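Local coordinates for protein serine protease inhibitor 4, isoform B (Drosophila melanogaster, PDB 4P0F) that probably inhibits serine and cysteine endopeptidases as a member of the serpin family, captured here in its cleaved form, at residues 37-42 against 370-375; 23-28 against 278-283; 208-213 against 263-268; 232-237 against 358-363. All blocks are in the same frame, centred on the assembly; numbering follows the deposited sequence.

The four contacts show how a serpin ties distant pieces of its chain around its three beta sheets. Contact 1 sits about 3 Å from the centre of the chain, where a helix begins against sheet B and against the inserted reactive-loop strand 328-341. Contact 2, its centre about 13 Å away, touches it through Ile-41 CD1 and Leu-282 CD1 and packs the end of helix 6-28 on sheet A. Contact 4 adjoins contact 1 in sheet B, where Gly-375 N lies 2.9 Å from Tyr-362 O. Contact 3, where strand 197-213 passes from sheet C to sheet B, lies farthest out, its centre about 26 Å from that of the chain, and touches contact 4 through Leu-213 and Val-235.

Contact 1. Residues 37-42 against 370-375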
loop_
_atom_site.group_PDB
_atom_site.type_symbol
_atom_site.label_atom_id
_atom_site.label_comp_id
_atom_site.label_asym_id
_atom_site.label_seq_id
_atom_site.Cartn_x
_atom_site.Cartn_y
_atom_site.Cartn_z
ATOM N N SER A 37 1.263 -0.639 -0.499
ATOM C CA SER A 37 0.461 0.141 0.428
ATOM C C SER A 37 -1.011 -0.030 0.105
ATOM O O SER A 37 -1.503 0.551 -0.871
ATOM C CB SER A 37 0.823 1.617 0.375
ATOM O OG SER A 37 -0.065 2.370 1.183
ATOM N N PRO A 38 -1.722 -0.828 0.909
ATOM C CA PRO A 38 -3.159 -0.971 0.631
ATOM C C PRO A 38 -3.902 0.348 0.805
ATOM O O PRO A 38 -4.867 0.617 0.068
ATOM C CB PRO A 38 -3.615 -2.027 1.642
ATOM C CG PRO A 38 -2.585 -2.076 2.687
ATOM C CD PRO A 38 -1.291 -1.665 2.046
ATOM N N PHE A 39 -3.443 1.177 1.736
ATOM C CA PHE A 39 -4.070 2.470 1.974
ATOM C C PHE A 39 -3.996 3.343 0.724
ATOM O O PHE A 39 -4.965 4.030 0.370
ATOM C CB PHE A 39 -3.419 3.202 3.142
ATOM C CG PHE A 39 -4.044 4.538 3.422
ATOM C CD1 PHE A 39 -3.600 5.674 2.771
ATOM C CD2 PHE A 39 -5.110 4.652 4.296
ATOM C CE1 PHE A 39 -4.198 6.903 3.002
ATOM C CE2 PHE A 39 -5.706 5.881 4.532
ATOM C CZ PHE A 39 -5.242 7.008 3.879
ATOM N N SER A 40 -2.838 3.336 0.072
ATOM C CA SER A 40 -2.632 4.123 -1.139
ATOM C C SER A 40 -3.556 3.657 -2.262
ATOM O O SER A 40 -4.159 4.473 -2.986
ATOM C CB SER A 40 -1.165 4.030 -1.575
ATOM O OG SER A 40 -0.934 4.651 -2.818
ATOM N N ILE A 41 -3.658 2.344 -2.413
ATOM C CA ILE A 41 -4.490 1.764 -3.451
ATOM C C ILE A 41 -5.958 2.092 -3.204
ATOM O O ILE A 41 -6.656 2.534 -4.120
ATOM C CB ILE A 41 -4.281 0.231 -3.535
ATOM C CG1 ILE A 41 -2.838 -0.071 -3.964
ATOM C CG2 ILE A 41 -5.259 -0.404 -4.516
ATOM C CD1 ILE A 41 -2.415 -1.488 -3.739
ATOM N N GLN A 42 -6.440 1.868 -1.985
ATOM C CA GLN A 42 -7.855 2.117 -1.696
ATOM C C GLN A 42 -8.216 3.600 -1.852
ATOM O O GLN A 42 -9.285 3.939 -2.374
ATOM C CB GLN A 42 -8.214 1.653 -0.293
ATOM C CG GLN A 42 -9.701 1.445 -0.081
ATOM C CD GLN A 42 -10.081 1.328 1.381
ATOM O OE1 GLN A 42 -9.661 2.128 2.214
ATOM N NE2 GLN A 42 -10.894 0.323 1.702
ATOM N N LEU A 370 -5.124 -0.460 11.320
ATOM C CA LEU A 370 -5.115 0.301 10.069
ATOM C C LEU A 370 -3.791 0.073 9.344
ATOM O O LEU A 370 -2.769 0.626 9.745
ATOM C CB LEU A 370 -5.337 1.793 10.317
ATOM C CG LEU A 370 -5.825 2.520 9.049
ATOM C CD1 LEU A 370 -6.628 3.756 9.397
ATOM C CD2 LEU A 370 -4.676 2.891 8.132
ATOM N N PRO A 371 -3.798 -0.759 8.286
ATOM C CA PRO A 371 -2.536 -1.098 7.631
ATOM C C PRO A 371 -2.127 -0.086 6.570
ATOM O O PRO A 371 -2.909 0.229 5.678
ATOM C CB PRO A 371 -2.826 -2.459 7.007
ATOM C CG PRO A 371 -4.273 -2.444 6.731
ATOM C CD PRO A 371 -4.917 -1.554 7.744
ATOM N N LEU A 372 -0.906 0.427 6.677
ATOM C CA LEU A 372 -0.397 1.408 5.715
ATOM C C LEU A 372 0.468 0.739 4.661
ATOM O O LEU A 372 0.438 1.117 3.488
ATOM C CB LEU A 372 0.395 2.502 6.434
ATOM C CG LEU A 372 -0.427 3.396 7.360
ATOM C CD1 LEU A 372 0.472 4.340 8.138
ATOM C CD2 LEU A 372 -1.492 4.167 6.582
ATOM N N PHE A 373 1.235 -0.259 5.092
ATOM C CA PHE A 373 2.065 -1.074 4.214
ATOM C C PHE A 373 1.911 -2.537 4.620
ATOM O O PHE A 373 1.681 -2.852 5.797
ATOM C CB PHE A 373 3.548 -0.674 4.278
ATOM C CG PHE A 373 3.839 0.683 3.728
ATOM C CD1 PHE A 373 3.694 1.805 4.515
ATOM C CD2 PHE A 373 4.257 0.838 2.422
ATOM C CE1 PHE A 373 3.961 3.060 4.017
ATOM C CE2 PHE A 373 4.526 2.094 1.924
ATOM C CZ PHE A 373 4.361 3.197 2.718
ATOM N N TRP A 374 2.069 -3.414 3.645
ATOM C CA TRP A 374 1.926 -4.848 3.831
ATOM C C TRP A 374 2.930 -5.535 2.920
ATOM O O TRP A 374 3.101 -5.134 1.765
ATOM C CB TRP A 374 0.497 -5.271 3.499
ATOM C CG TRP A 374 0.069 -6.592 4.029
ATOM C CD1 TRP A 374 0.621 -7.803 3.748
ATOM C CD2 TRP A 374 -1.038 -6.849 4.911
ATOM N NE1 TRP A 374 -0.054 -8.796 4.417
ATOM C CE2 TRP A 374 -1.078 -8.235 5.133
ATOM C CE3 TRP A 374 -1.988 -6.039 5.538
ATOM C CZ2 TRP A 374 -2.030 -8.831 5.959
ATOM C CZ3 TRP A 374 -2.930 -6.628 6.350
ATOM C CH2 TRP A 374 -2.946 -8.007 6.556
ATOM N N GLY A 375 3.606 -6.565 3.417
ATOM C CA GLY A 375 4.557 -7.253 2.573
ATOM C C GLY A 375 4.973 -8.626 3.041
ATOM O O GLY A 375 4.521 -9.119 4.075
#
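The hydroxyl OG of Ser-37 is gripped from two directions: it donates to Leu-372 O at 2.7 Å, and it accepts from Ser-40 N at 3.1 Å. The first bond enters nearly along the C=O axis, with a C=O...OG angle of 166°. The second is the N-cap bond that closes the first turn of helix 38-49, so one side chain both caps the helix and fastens it to the strand. OG stands anti to the backbone N (chi1 174°), which sets it between Leu-372 O and Ser-40 N. CB rests over one face of the Phe-373 ring, 4.0 Å from CE2. At Leu-372 the strand turns a corner; Leu-372 and Phe-373 both lie opposite Leu-364 of the neighbouring strand, which makes a classic beta bulge and leaves Leu-372 O directed at the helix start. This is the buried centre of the serpin fold, where helix 38-49 meets sheet B, and strand 328-341, the reactive loop inserted into sheet A, packs on Ser-37 and Phe-373 through Ala-333. Beyond the hydroxyl the contact is mostly apolar. Pro-38 lays CD 4.3 Å from Trp-374 CB, and its CG approaches Pro-371 O, a buried carbonyl oxygen without a hydrogen-bond partner in the model. Phe-39 and Leu-372 run alongside each other in the same direction, with Phe-39 CB 4.1 Å from Leu-372 CD2. Leu-370 CD2 comes obliquely to the same phenyl ring, at 4.2 Å from Phe-39 CD2.

Contact 2. Residues 23-28 against 278-283; sequences GKLSGQ and FQVELS
Leu-25 sets its two methyls against Phe-278, Val-280 and Leu-282. In the serpin fold this is where the end of the long N-terminal helix 6-28 lies across an outer strand of sheet A: the short helix and strand axes pass 11.3 Å apart and their directions differ by 98°, close to perpendicular. Each methyl has its own work. CD1 of Leu-25 meets CE2 of Phe-278 at 4.2 Å, approaching the ring obliquely, while CD2 lies 4.0 Å from Val-280 CG2 and almost as near to CG1. The same CD2 reaches CD2 of Leu-282, the residue just before helix 283-288, at 4.1 Å. Val-285 of that helix and Phe-36 also touch Leu-25, so that its side chain is packed by more than the strand.

One turn further along the helix, Gln-28 brings a polar end to the border of this apolar patch. Its CG is anti to the backbone N (chi1 -167°) and the chain continues extended, which carries the amide across to the strand; NE2 packs 3.9 Å from Val-280 CG2. The amide oxygen reaches the strand backbone through a water that bridges Gln-28 OE1 and Glu-281 O. Next to this bridge the Glu-281 carboxylate, whose OE2 is also bonded to Ile-316 N, reaches forward along its own chain, OE1 accepting from Ser-283 N, which stands above the carboxylate plane, at 3.1 Å.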
loop_
_atom_site.group_PDB
_atom_site.type_symbol
_atom_site.label_atom_id
_atom_site.label_comp_id
_atom_site.label_asym_id
_atom_site.label_seq_id
_atom_site.Cartn_x
_atom_site.Cartn_y
_atom_site.Cartn_z
ATOM N N GLY A 23 -3.445 -11.548 -1.272
ATOM C CA GLY A 23 -3.706 -12.863 -1.813
ATOM C C GLY A 23 -3.617 -12.921 -3.325
ATOM O O GLY A 23 -3.039 -13.857 -3.871
ATOM N N LYS A 24 -4.193 -11.936 -4.011
ATOM C CA LYS A 24 -4.138 -11.905 -5.468
ATOM C C LYS A 24 -2.729 -11.592 -5.984
ATOM O O LYS A 24 -2.333 -12.090 -7.029
ATOM C CB LYS A 24 -5.133 -10.878 -6.027
ATOM C CG LYS A 24 -6.597 -11.168 -5.697
ATOM C CD LYS A 24 -7.002 -12.597 -6.013
ATOM C CE LYS A 24 -8.478 -12.807 -5.697
ATOM N NZ LYS A 24 -8.888 -14.217 -5.829
ATOM N N LEU A 25 -1.981 -10.764 -5.261
ATOM C CA LEU A 25 -0.618 -10.428 -5.675
ATOM C C LEU A 25 0.315 -11.612 -5.483
ATOM O O LEU A 25 1.171 -11.875 -6.321
ATOM C CB LEU A 25 -0.083 -9.232 -4.894
ATOM C CG LEU A 25 -0.653 -7.861 -5.241
ATOM C CD1 LEU A 25 -0.124 -6.803 -4.282
ATOM C CD2 LEU A 25 -0.326 -7.479 -6.688
ATOM N N SER A 26 0.152 -12.313 -4.366
ATOM C CA SER A 26 0.978 -13.479 -4.070
ATOM C C SER A 26 0.772 -14.560 -5.123
ATOM O O SER A 26 1.712 -15.241 -5.523
ATOM C CB SER A 26 0.656 -14.024 -2.678
ATOM O OG SER A 26 1.027 -13.089 -1.673
ATOM N N GLY A 27 -0.466 -14.716 -5.570
ATOM C CA GLY A 27 -0.770 -15.634 -6.648
ATOM C C GLY A 27 -0.163 -15.186 -7.963
ATOM O O GLY A 27 0.270 -16.013 -8.758
ATOM N N GLN A 28 -0.132 -13.876 -8.197
ATOM C CA GLN A 28 0.378 -13.335 -9.456
ATOM C C GLN A 28 1.909 -13.322 -9.469
ATOM O O GLN A 28 2.523 -13.429 -10.531
ATOM C CB GLN A 28 -0.173 -11.915 -9.697
ATOM C CG GLN A 28 0.046 -11.381 -11.116
ATOM C CD GLN A 28 -0.380 -9.920 -11.293
ATOM O OE1 GLN A 28 -1.384 -9.474 -10.732
ATOM N NE2 GLN A 28 0.394 -9.171 -12.079
ATOM N N PHE A 278 8.814 -3.134 -5.176
ATOM C CA PHE A 278 7.809 -3.904 -5.881
ATOM C C PHE A 278 6.985 -2.973 -6.747
ATOM O O PHE A 278 6.670 -1.854 -6.338
ATOM C CB PHE A 278 6.914 -4.643 -4.883
ATOM C CG PHE A 278 5.877 -5.526 -5.516
ATOM C CD1 PHE A 278 6.234 -6.728 -6.105
ATOM C CD2 PHE A 278 4.546 -5.168 -5.498
ATOM C CE1 PHE A 278 5.286 -7.542 -6.669
ATOM C CE2 PHE A 278 3.593 -5.992 -6.059
ATOM C CZ PHE A 278 3.961 -7.168 -6.645
ATOM N N GLN A 279 6.685 -3.425 -7.957
ATOM C CA GLN A 279 5.831 -2.659 -8.852
ATOM C C GLN A 279 4.902 -3.602 -9.590
ATOM O O GLN A 279 5.284 -4.722 -9.945
ATOM C CB GLN A 279 6.655 -1.836 -9.828
ATOM C CG GLN A 279 7.527 -2.610 -10.783
ATOM C CD GLN A 279 8.387 -1.684 -11.637
ATOM O OE1 GLN A 279 9.342 -1.075 -11.151
ATOM N NE2 GLN A 279 8.033 -1.558 -12.907
ATOM N N VAL A 280 3.680 -3.137 -9.812
ATOM C CA VAL A 280 2.658 -3.947 -10.433
ATOM C C VAL A 280 1.588 -3.067 -11.057
ATOM O O VAL A 280 1.289 -1.983 -10.541
ATOM C CB VAL A 280 2.001 -4.906 -9.405
ATOM C CG1 VAL A 280 1.292 -4.125 -8.305
ATOM C CG2 VAL A 280 1.049 -5.871 -10.084
ATOM N N GLU A 281 1.045 -3.520 -12.184
ATOM C CA GLU A 281 -0.131 -2.903 -12.769
ATOM C C GLU A 281 -1.317 -3.716 -12.225
ATOM O O GLU A 281 -1.339 -4.946 -12.337
ATOM C CB GLU A 281 -0.059 -2.890 -14.308
ATOM C CG GLU A 281 -1.031 -1.919 -14.982
ATOM C CD GLU A 281 -2.458 -2.404 -14.957
ATOM O OE1 GLU A 281 -2.660 -3.628 -15.005
ATOM O OE2 GLU A 281 -3.380 -1.564 -14.906
ATOM N N LEU A 282 -2.261 -3.029 -11.589
ATOM C CA LEU A 282 -3.253 -3.683 -10.725
ATOM C C LEU A 282 -4.578 -4.053 -11.406
ATOM O O LEU A 282 -5.503 -4.495 -10.729
ATOM C CB LEU A 282 -3.551 -2.780 -9.525
ATOM C CG LEU A 282 -2.483 -2.717 -8.431
ATOM C CD1 LEU A 282 -2.815 -1.644 -7.430
ATOM C CD2 LEU A 282 -2.367 -4.063 -7.718
ATOM N N SER A 283 -4.677 -3.899 -12.730
ATOM C CA SER A 283 -5.931 -4.198 -13.426
ATOM C C SER A 283 -6.403 -5.624 -13.167
ATOM O O SER A 283 -7.585 -5.862 -12.906
ATOM C CB SER A 283 -5.782 -3.991 -14.939
ATOM O OG SER A 283 -5.634 -2.617 -15.241
HETATM O O HOH W 1 -2.771 -7.016 -11.255
#

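Contact 3. Residues 208-213 against 263-268; sequences FRYADL and YETKVA
Tyr-210 and Tyr-263 make the dense side of this contact, Tyr-210 buried with Phe-208 and Tyr-263 at the exposed rim. The two tyrosine side chains extend in parallel, and the edge of the Tyr-210 ring is turned to the face of Tyr-263 in an offset T-shaped stack, centroids 5.8 Å apart and planes at 85°. CD1 of Tyr-210 comes within 3.9 Å of Tyr-263 CZ, while Tyr-210 O lies over one face of the same Tyr-263 ring. In the backbone the two residues form a hydrogen-bonded antiparallel pair, with Tyr-263 N to Tyr-210 O at 2.8 Å. Phe-208 and Thr-265 form the next such pair, and Thr-265 CG2 packs against Tyr-210 CB at 3.8 Å. Val-267 adds CG2 to that CB and borders the edge of the Phe-208 ring.

Arg-209 and Glu-264 form the loose, solvent-facing side. Their CA atoms are 4.1 Å apart, yet the charged ends do not pair: Arg-209 NE stays 5.3 Å from Glu-264 OE2. The Glu-264 chain bends at chi2, bringing OE1 to 3.1 Å from Phe-208 C without a hydrogen bond there, while Arg-209 NH1 makes a long, weak ion pair with Glu-222. The N-to-C directions of the short segments make 100°, far from straight antiparallel, and their pairing stops after Tyr-210. Strand 197-213 thus leaves sheet C here to run on beside strand 218-224 in sheet B, a hallmark of the serpin fold.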
loop_
_atom_site.group_PDB
_atom_site.type_symbol
_atom_site.label_atom_id
_atom_site.label_comp_id
_atom_site.label_asym_id
_atom_site.label_seq_id
_atom_site.Cartn_x
_atom_site.Cartn_y
_atom_site.Cartn_z
ATOM N N PHE A 208 8.576 -6.588 24.082
ATOM C CA PHE A 208 7.759 -6.231 22.940
ATOM C C PHE A 208 6.404 -6.881 23.103
ATOM O O PHE A 208 6.274 -7.867 23.825
ATOM C CB PHE A 208 8.363 -6.713 21.623
ATOM C CG PHE A 208 9.624 -6.007 21.218
ATOM C CD1 PHE A 208 9.610 -4.663 20.876
ATOM C CD2 PHE A 208 10.809 -6.704 21.125
ATOM C CE1 PHE A 208 10.766 -4.023 20.476
ATOM C CE2 PHE A 208 11.969 -6.074 20.713
ATOM C CZ PHE A 208 11.945 -4.733 20.393
ATOM N N ARG A 209 5.406 -6.331 22.427
ATOM C CA ARG A 209 4.122 -6.994 22.295
ATOM C C ARG A 209 4.278 -8.214 21.395
ATOM O O ARG A 209 4.770 -8.108 20.276
ATOM C CB ARG A 209 3.080 -6.038 21.719
ATOM C CG ARG A 209 2.767 -4.868 22.618
ATOM C CD ARG A 209 1.628 -4.054 22.055
ATOM N NE ARG A 209 0.375 -4.800 22.040
ATOM C CZ ARG A 209 -0.730 -4.382 21.434
ATOM N NH1 ARG A 209 -0.726 -3.222 20.790
ATOM N NH2 ARG A 209 -1.834 -5.123 21.468
ATOM N N TYR A 210 3.848 -9.363 21.908
ATOM C CA TYR A 210 4.120 -10.665 21.317
ATOM C C TYR A 210 2.861 -11.516 21.423
ATOM O O TYR A 210 2.094 -11.357 22.362
ATOM C CB TYR A 210 5.298 -11.359 22.040
ATOM C CG TYR A 210 5.324 -12.858 21.843
ATOM C CD1 TYR A 210 4.647 -13.697 22.711
ATOM C CD2 TYR A 210 5.993 -13.431 20.763
ATOM C CE1 TYR A 210 4.634 -15.057 22.529
ATOM C CE2 TYR A 210 5.990 -14.805 20.574
ATOM C CZ TYR A 210 5.304 -15.610 21.461
ATOM O OH TYR A 210 5.270 -16.981 21.311
ATOM N N ALA A 211 2.654 -12.418 20.473
ATOM C CA ALA A 211 1.624 -13.427 20.634
ATOM C C ALA A 211 1.995 -14.745 19.988
ATOM O O ALA A 211 2.567 -14.798 18.903
ATOM C CB ALA A 211 0.280 -12.934 20.059
ATOM N N ASP A 212 1.633 -15.814 20.673
ATOM C CA ASP A 212 1.589 -17.127 20.078
ATOM C C ASP A 212 0.260 -17.258 19.366
ATOM O O ASP A 212 -0.786 -16.966 19.950
ATOM C CB ASP A 212 1.730 -18.211 21.142
ATOM C CG ASP A 212 1.950 -19.587 20.552
ATOM O OD1 ASP A 212 2.610 -19.694 19.497
ATOM O OD2 ASP A 212 1.469 -20.565 21.158
ATOM N N LEU A 213 0.315 -17.697 18.115
ATOM C CA LEU A 213 -0.857 -17.841 17.271
ATOM C C LEU A 213 -0.999 -19.295 16.821
ATOM O O LEU A 213 -0.823 -19.614 15.650
ATOM C CB LEU A 213 -0.751 -16.903 16.063
ATOM C CG LEU A 213 -0.623 -15.417 16.404
ATOM C CD1 LEU A 213 -0.210 -14.614 15.172
ATOM C CD2 LEU A 213 -1.923 -14.884 16.986
ATOM N N TYR A 263 0.647 -9.357 23.748
ATOM C CA TYR A 263 0.875 -8.926 25.126
ATOM C C TYR A 263 2.371 -8.678 25.303
ATOM O O TYR A 263 3.182 -9.336 24.667
ATOM C CB TYR A 263 0.367 -9.973 26.126
ATOM C CG TYR A 263 1.024 -11.328 25.988
ATOM C CD1 TYR A 263 0.545 -12.264 25.077
ATOM C CD2 TYR A 263 2.121 -11.675 26.766
ATOM C CE1 TYR A 263 1.141 -13.505 24.943
ATOM C CE2 TYR A 263 2.725 -12.918 26.639
ATOM C CZ TYR A 263 2.228 -13.828 25.725
ATOM O OH TYR A 263 2.819 -15.063 25.590
ATOM N N GLU A 264 2.731 -7.732 26.164
ATOM C CA GLU A 264 4.143 -7.415 26.405
ATOM C C GLU A 264 4.882 -8.562 27.089
ATOM O O GLU A 264 4.417 -9.091 28.095
ATOM C CB GLU A 264 4.260 -6.156 27.265
ATOM C CG GLU A 264 3.819 -4.884 26.557
ATOM C CD GLU A 264 4.858 -4.342 25.602
ATOM O OE1 GLU A 264 5.943 -4.952 25.486
ATOM O OE2 GLU A 264 4.586 -3.299 24.965
ATOM N N THR A 265 6.039 -8.932 26.552
ATOM C CA THR A 265 6.878 -9.940 27.189
ATOM C C THR A 265 8.320 -9.800 26.697
ATOM O O THR A 265 8.563 -9.228 25.640
ATOM C CB THR A 265 6.337 -11.367 26.919
ATOM O OG1 THR A 265 6.808 -12.269 27.927
ATOM C CG2 THR A 265 6.739 -11.871 25.544
ATOM N N LYS A 266 9.274 -10.315 27.468
ATOM C CA LYS A 266 10.677 -10.225 27.070
ATOM C C LYS A 266 10.948 -11.154 25.896
ATOM O O LYS A 266 10.632 -12.346 25.951
ATOM C CB LYS A 266 11.601 -10.564 28.249
ATOM C CG LYS A 266 11.442 -9.619 29.429
ATOM C CD LYS A 266 12.417 -9.938 30.554
ATOM C CE LYS A 266 12.164 -9.056 31.767
ATOM N NZ LYS A 266 13.350 -8.984 32.665
ATOM N N VAL A 267 11.514 -10.593 24.829
ATOM C CA VAL A 267 11.788 -11.341 23.611
ATOM C C VAL A 267 13.231 -11.147 23.163
ATOM O O VAL A 267 13.763 -10.048 23.258
ATOM C CB VAL A 267 10.843 -10.908 22.472
ATOM C CG1 VAL A 267 11.222 -11.574 21.153
ATOM C CG2 VAL A 267 9.410 -11.239 22.837
ATOM N N ALA A 268 13.852 -12.235 22.713
ATOM C CA ALA A 268 15.135 -12.182 22.019
ATOM C C ALA A 268 14.827 -12.212 20.533
ATOM O O ALA A 268 14.404 -13.236 19.985
ATOM C CB ALA A 268 16.032 -13.338 22.418
#

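Contact 4. Residues 232-237 against 358-363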
loop_
_atom_site.group_PDB
_atom_site.type_symbol
_atom_site.label_atom_id
_atom_site.label_comp_id
_atom_site.label_asym_id
_atom_site.label_seq_id
_atom_site.Cartn_x
_atom_site.Cartn_y
_atom_site.Cartn_z
ATOM N N MET A 232 5.558 -1.987 13.428
ATOM C CA MET A 232 5.758 -3.037 12.441
ATOM C C MET A 232 5.388 -4.363 13.063
ATOM O O MET A 232 6.035 -4.833 13.997
ATOM C CB MET A 232 7.208 -3.089 11.941
ATOM C CG MET A 232 7.436 -4.182 10.891
ATOM S SD MET A 232 9.103 -4.229 10.186
ATOM C CE MET A 232 9.152 -2.705 9.302
ATOM N N LEU A 233 4.347 -4.963 12.513
ATOM C CA LEU A 233 3.889 -6.280 12.910
ATOM C C LEU A 233 4.562 -7.313 12.040
ATOM O O LEU A 233 4.535 -7.197 10.820
ATOM C CB LEU A 233 2.370 -6.377 12.759
ATOM C CG LEU A 233 1.747 -7.750 13.010
ATOM C CD1 LEU A 233 1.777 -8.091 14.491
ATOM C CD2 LEU A 233 0.328 -7.758 12.458
ATOM N N ILE A 234 5.194 -8.297 12.672
ATOM C CA ILE A 234 5.813 -9.413 11.960
ATOM C C ILE A 234 5.048 -10.677 12.318
ATOM O O ILE A 234 4.851 -10.949 13.496
ATOM C CB ILE A 234 7.301 -9.579 12.343
ATOM C CG1 ILE A 234 8.066 -8.278 12.083
ATOM C CG2 ILE A 234 7.933 -10.713 11.562
ATOM C CD1 ILE A 234 9.366 -8.181 12.829
ATOM N N VAL A 235 4.604 -11.428 11.312
ATOM C CA VAL A 235 3.947 -12.707 11.552
ATOM C C VAL A 235 4.808 -13.786 10.926
ATOM O O VAL A 235 5.030 -13.813 9.722
ATOM C CB VAL A 235 2.520 -12.754 10.991
ATOM C CG1 VAL A 235 1.795 -13.965 11.542
ATOM C CG2 VAL A 235 1.775 -11.475 11.345
ATOM N N LEU A 236 5.295 -14.669 11.787
ATOM C CA LEU A 236 6.320 -15.645 11.466
ATOM C C LEU A 236 5.758 -17.065 11.557
ATOM O O LEU A 236 5.370 -17.505 12.644
ATOM C CB LEU A 236 7.491 -15.486 12.439
ATOM C CG LEU A 236 8.702 -16.377 12.241
ATOM C CD1 LEU A 236 9.415 -16.066 10.937
ATOM C CD2 LEU A 236 9.661 -16.201 13.437
ATOM N N PRO A 237 5.708 -17.791 10.429
ATOM C CA PRO A 237 5.300 -19.200 10.510
ATOM C C PRO A 237 6.199 -19.995 11.452
ATOM O O PRO A 237 7.379 -19.660 11.585
ATOM C CB PRO A 237 5.448 -19.701 9.070
ATOM C CG PRO A 237 5.393 -18.475 8.220
ATOM C CD PRO A 237 5.964 -17.362 9.043
ATOM N N HIS A 358 13.481 -17.115 8.365
ATOM C CA HIS A 358 12.857 -17.828 7.263
ATOM C C HIS A 358 11.657 -16.982 6.853
ATOM O O HIS A 358 11.378 -15.982 7.514
ATOM C CB HIS A 358 12.498 -19.269 7.663
ATOM C CG HIS A 358 11.529 -19.377 8.799
ATOM N ND1 HIS A 358 11.917 -19.707 10.081
ATOM C CD2 HIS A 358 10.184 -19.238 8.840
ATOM C CE1 HIS A 358 10.852 -19.750 10.863
ATOM N NE2 HIS A 358 9.788 -19.469 10.134
ATOM N N PRO A 359 10.977 -17.332 5.745
ATOM C CA PRO A 359 10.004 -16.378 5.193
ATOM C C PRO A 359 8.890 -15.951 6.149
ATOM O O PRO A 359 8.355 -16.767 6.912
ATOM C CB PRO A 359 9.433 -17.135 3.990
ATOM C CG PRO A 359 10.584 -17.962 3.529
ATOM C CD PRO A 359 11.232 -18.441 4.806
ATOM N N PHE A 360 8.557 -14.663 6.095
ATOM C CA PHE A 360 7.568 -14.076 6.986
ATOM C C PHE A 360 6.783 -12.975 6.295
ATOM O O PHE A 360 7.145 -12.515 5.200
ATOM C CB PHE A 360 8.228 -13.536 8.266
ATOM C CG PHE A 360 9.261 -12.454 8.038
ATOM C CD1 PHE A 360 8.896 -11.112 7.998
ATOM C CD2 PHE A 360 10.599 -12.779 7.902
ATOM C CE1 PHE A 360 9.850 -10.127 7.806
ATOM C CE2 PHE A 360 11.551 -11.800 7.710
ATOM C CZ PHE A 360 11.172 -10.472 7.662
ATOM N N THR A 361 5.671 -12.589 6.914
ATOM C CA THR A 361 4.872 -11.486 6.417
ATOM C C THR A 361 4.932 -10.366 7.449
ATOM O O THR A 361 5.229 -10.593 8.627
ATOM C CB THR A 361 3.411 -11.923 6.108
ATOM O OG1 THR A 361 2.670 -10.807 5.595
ATOM C CG2 THR A 361 2.733 -12.427 7.321
ATOM N N TYR A 362 4.721 -9.140 6.994
ATOM C CA TYR A 362 4.812 -7.989 7.876
ATOM C C TYR A 362 3.807 -6.921 7.453
ATOM O O TYR A 362 3.379 -6.856 6.295
ATOM C CB TYR A 362 6.242 -7.417 7.897
ATOM C CG TYR A 362 6.711 -6.909 6.557
ATOM C CD1 TYR A 362 6.392 -5.626 6.137
ATOM C CD2 TYR A 362 7.435 -7.720 5.698
ATOM C CE1 TYR A 362 6.799 -5.157 4.910
ATOM C CE2 TYR A 362 7.846 -7.258 4.459
ATOM C CZ TYR A 362 7.522 -5.975 4.071
ATOM O OH TYR A 362 7.915 -5.511 2.836
ATOM N N VAL A 363 3.423 -6.104 8.423
ATOM C CA VAL A 363 2.461 -5.031 8.240
ATOM C C VAL A 363 2.923 -3.817 9.023
ATOM O O VAL A 363 3.305 -3.931 10.183
ATOM C CB VAL A 363 1.054 -5.429 8.728
ATOM C CG1 VAL A 363 0.017 -4.392 8.266
ATOM C CG2 VAL A 363 0.684 -6.812 8.238
#
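Two torsions bring Leu-236 and His-358 together: chi1 of 61° sets His-358 CG between its backbone N and carbonyl carbon, and Leu-236, with CG anti to the backbone N, turns CD1 aside at chi2 66°. The side chains cross at about a right angle, and the methyl CD1 stands over the imidazole face, 3.9 Å from its centroid, as a CH-pi contact. The ring edge is used as well. His-358 NE2 donates to Pro-237 O at 2.8 Å, and the oxygen lies practically in the ring plane, so the bond, with a second one at ND1, holds the turn of the imidazole against the leucine methyl.

Beyond the histidine the segments become regular antiparallel neighbours of sheet B, the buried sheet of the serpin fold. Leu-233 with Val-363 and Val-235 with Thr-361 are hydrogen-bonded pairs, the straightest bond running from Val-235 N to Thr-361 O at 2.9 Å and 171°. Ile-234 and Tyr-362 form the non-hydrogen-bonded pair between them. Pro-237 has no N-H, and its CD lies 3.3 Å from Pro-359 O.

On the face of Ile-234 and Tyr-362, Ile-234 CG2 meets Phe-360 CD1 obliquely at 3.7 Å, and Pro-272 and Phe-274 of strand 263-281 lie against the same phenylalanine. On the opposite face Val-235 CB touches Thr-361 CG2 at 3.7 Å. Thr-361 OG1 is satisfied beyond the pair by Gly-375 O of the next strand and by the hydroxyl of Tyr-22 in helix 6-28.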